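Local coordinates for octenoyl-coa reductase/carboxylase (Streptomyces sp., PDB 4A0S), which catalyses the NADPH-dependent reductive carboxylation of 2-octenoyl-CoA, a carbon-fixing step that supplies an extender unit for cinnabaramide polyketide biosynthesis, at the interface of chains A and B. Coordinates in Å, arbitrary orientation; residue numbers count along the deposited sequence, not the author numbering. Chains: chain A/B, Octenoyl-coa reductase/carboxylase.

The interface of chains A and B. Residues chain A 182, 185, 365-366, 369; chain B 146-149, 152.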
ATOM      1  N   SER A 182     -25.589  -6.370   6.177  1.00 15.69           N
ATOM      2  CA  SER A 182     -24.357  -5.838   5.600  1.00 15.55           C
ATOM      3  C   SER A 182     -24.270  -6.075   4.096  1.00 15.46           C
ATOM      4  O   SER A 182     -23.214  -5.843   3.487  1.00 15.36           O
ATOM      5  CB  SER A 182     -23.141  -6.441   6.291  1.00 15.52           C
ATOM      6  OG  SER A 182     -23.174  -7.846   6.164  1.00 15.55           O
ATOM      7  N   LEU A 185     -27.522  -1.491   0.845  1.00 15.85           N
ATOM      8  CA  LEU A 185     -27.174  -0.100   0.638  1.00 15.92           C
ATOM      9  C   LEU A 185     -28.426   0.636   0.189  1.00 16.16           C
ATOM     10  O   LEU A 185     -29.313   0.025  -0.406  1.00 16.23           O
ATOM     11  CB  LEU A 185     -26.082   0.028  -0.415  1.00 15.81           C
ATOM     12  CG  LEU A 185     -24.724  -0.549  -0.021  1.00 15.61           C
ATOM     13  CD1 LEU A 185     -23.786  -0.578  -1.234  1.00 15.54           C
ATOM     14  CD2 LEU A 185     -24.146   0.226   1.187  1.00 15.64           C
ATOM     15  N   HIS A 365     -18.437  -4.624   1.701  1.00 15.46           N
ATOM     16  CA  HIS A 365     -19.476  -3.652   1.935  1.00 15.52           C
ATOM     17  C   HIS A 365     -18.969  -2.220   1.748  1.00 15.52           C
ATOM     18  O   HIS A 365     -19.699  -1.358   1.280  1.00 15.58           O
ATOM     19  CB  HIS A 365     -19.973  -3.863   3.357  1.00 15.59           C
ATOM     20  CG  HIS A 365     -21.310  -3.292   3.639  1.00 15.71           C
ATOM     21  ND1 HIS A 365     -22.292  -3.157   2.684  1.00 15.76           N
ATOM     22  CD2 HIS A 365     -21.848  -2.863   4.801  1.00 15.82           C
ATOM     23  CE1 HIS A 365     -23.377  -2.655   3.249  1.00 15.89           C
ATOM     24  NE2 HIS A 365     -23.128  -2.464   4.531  1.00 15.94           N
ATOM     25  N   GLU A 366     -17.724  -1.969   2.129  1.00 15.47           N
ATOM     26  CA  GLU A 366     -17.148  -0.640   1.940  1.00 15.50           C
ATOM     27  C   GLU A 366     -17.028  -0.313   0.456  1.00 15.50           C
ATOM     28  O   GLU A 366     -17.416   0.760   0.008  1.00 15.57           O
ATOM     29  CB  GLU A 366     -15.790  -0.492   2.638  1.00 15.48           C
ATOM     30  CG  GLU A 366     -15.191   0.884   2.393  1.00 15.96           C
ATOM     31  CD  GLU A 366     -13.890   1.111   3.083  1.00 19.28           C
ATOM     32  OE1 GLU A 366     -12.929   0.346   2.830  1.00 20.32           O
ATOM     33  OE2 GLU A 366     -13.817   2.085   3.860  1.00 21.67           O
ATOM     34  N   GLN A 369     -20.414   0.321  -1.016  1.00 15.71           N
ATOM     35  CA  GLN A 369     -20.855   1.674  -0.714  1.00 15.84           C
ATOM     36  C   GLN A 369     -20.170   2.693  -1.604  1.00 15.90           C
ATOM     37  O   GLN A 369     -20.817   3.617  -2.089  1.00 16.05           O
ATOM     38  CB  GLN A 369     -20.565   2.051   0.725  1.00 15.86           C
ATOM     39  CG  GLN A 369     -20.822   3.526   0.960  1.00 16.03           C
ATOM     40  CD  GLN A 369     -20.623   3.899   2.391  1.00 16.08           C
ATOM     41  OE1 GLN A 369     -21.586   3.999   3.150  1.00 16.64           O
ATOM     42  NE2 GLN A 369     -19.370   4.073   2.785  1.00 16.02           N
TER
ATOM     43  N   GLU B 146     -21.055  -3.649  12.426  1.00 17.85           N
ATOM     44  CA  GLU B 146     -20.673  -4.428  11.254  1.00 18.66           C
ATOM     45  C   GLU B 146     -21.602  -4.235  10.072  1.00 18.61           C
ATOM     46  O   GLU B 146     -21.383  -4.796   8.997  1.00 18.84           O
ATOM     47  CB  GLU B 146     -20.618  -5.885  11.624  1.00 18.91           C
ATOM     48  CG  GLU B 146     -19.610  -6.163  12.740  1.00 23.31           C
ATOM     49  CD  GLU B 146     -20.195  -5.963  14.144  1.00 26.26           C
ATOM     50  OE1 GLU B 146     -21.240  -5.281  14.312  1.00 27.57           O
ATOM     51  OE2 GLU B 146     -19.590  -6.500  15.089  1.00 28.17           O
ATOM     52  N   GLN B 147     -22.636  -3.436  10.274  1.00 18.43           N
ATOM     53  CA  GLN B 147     -23.489  -3.025   9.171  1.00 18.61           C
ATOM     54  C   GLN B 147     -22.937  -1.843   8.430  1.00 18.29           C
ATOM     55  O   GLN B 147     -23.295  -1.617   7.289  1.00 19.47           O
ATOM     56  CB  GLN B 147     -24.838  -2.638   9.688  1.00 18.67           C
ATOM     57  CG  GLN B 147     -25.713  -3.781   9.860  1.00 19.55           C
ATOM     58  CD  GLN B 147     -27.097  -3.329  10.260  1.00 19.14           C
ATOM     59  OE1 GLN B 147     -27.583  -3.752  11.280  1.00 18.23           O
ATOM     60  NE2 GLN B 147     -27.717  -2.435   9.465  1.00 19.57           N
ATOM     61  N   GLU B 148     -22.091  -1.073   9.086  1.00 17.72           N
ATOM     62  CA  GLU B 148     -21.439   0.061   8.447  1.00 17.60           C
ATOM     63  C   GLU B 148     -20.544  -0.450   7.362  1.00 17.48           C
ATOM     64  O   GLU B 148     -19.751  -1.327   7.617  1.00 17.23           O
ATOM     65  CB  GLU B 148     -20.542   0.760   9.442  1.00 17.59           C
ATOM     66  CG  GLU B 148     -21.290   1.581  10.380  1.00 19.05           C
ATOM     67  CD  GLU B 148     -20.399   2.624  10.929  1.00 20.96           C
ATOM     68  OE1 GLU B 148     -20.212   3.656  10.246  1.00 24.25           O
ATOM     69  OE2 GLU B 148     -19.869   2.371  12.015  1.00 17.90           O
ATOM     70  N   PRO B 149     -20.673   0.094   6.142  1.00 17.74           N
ATOM     71  CA  PRO B 149     -19.709  -0.280   5.112  1.00 17.69           C
ATOM     72  C   PRO B 149     -18.250  -0.116   5.543  1.00 17.40           C
ATOM     73  O   PRO B 149     -17.435  -0.992   5.276  1.00 17.24           O
ATOM     74  CB  PRO B 149     -20.068   0.654   3.958  1.00 18.05           C
ATOM     75  CG  PRO B 149     -21.592   0.740   4.086  1.00 18.33           C
ATOM     76  CD  PRO B 149     -21.825   0.826   5.577  1.00 18.13           C
ATOM     77  N   HIS B 152     -16.156  -2.987   7.009  1.00 16.69           N
ATOM     78  CA  HIS B 152     -15.722  -4.034   6.107  1.00 16.72           C
ATOM     79  C   HIS B 152     -14.466  -3.675   5.309  1.00 16.71           C
ATOM     80  O   HIS B 152     -13.924  -4.504   4.603  1.00 16.74           O
ATOM     81  CB  HIS B 152     -16.874  -4.378   5.176  1.00 17.00           C
ATOM     82  CG  HIS B 152     -18.027  -5.003   5.891  1.00 17.03           C
ATOM     83  ND1 HIS B 152     -18.353  -6.335   5.752  1.00 17.09           N
ATOM     84  CD2 HIS B 152     -18.905  -4.490   6.787  1.00 17.04           C
ATOM     85  CE1 HIS B 152     -19.398  -6.611   6.513  1.00 17.13           C
ATOM     86  NE2 HIS B 152     -19.748  -5.513   7.156  1.00 17.10           N
TER
HETATM   87  O   HOH W   1     -25.356  -0.922   4.963  1.00  2.65           O
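B:Pro149 lays its CG over one face of the A:His365 imidazole, toward the rim, 3.7 Å from the ring centroid. This is part of the two-fold interface between two subunits of this medium-chain dehydrogenase/reductase (MDR) enzyme, a homotetramer; the patch joins the start of helix 365-376 of chain A to the loop and 3-10 helix 149-152 of chain B. The proline also packs against A:Gln369, whose extended side chain crosses it at about a right angle, CB meeting B:Pro149 CB at 3.6 Å. From strand 184-186, A:Leu185 CD2 reaches the same proline CG at 3.9 Å.

Next to this centre A:His365 turns its CD2 edge toward the face of B:His152, the ring planes 80° apart. CG of A:His365 lies anti to the backbone N (chi1 -161°), which carries the imidazole toward B:Pro149 while A:His365 CB sits over the face of B:His152, 3.7 Å from that centroid. A:Ser182 CB closes in on the imidazole tip of B:His152, 3.8 Å from CE1. The B:His152 ring is held from within its own chain: NE2 donates in the ring plane to the carbonyl O of B:Glu146 at 2.6 Å, which should limit rotation of the ring and so set the face it offers.

At the polar rim, A:His365 NE2 makes a weak, bent hydrogen bond to the carbonyl O of B:Gln147 (2.9 Å, 125° at H). A water at the imidazole edge, its O 2.7 Å from A:His365 NE2, also links to that carbonyl; if NE2 donates, water and carbonyl compete for one N-H, and the water path supplements the weak direct contact.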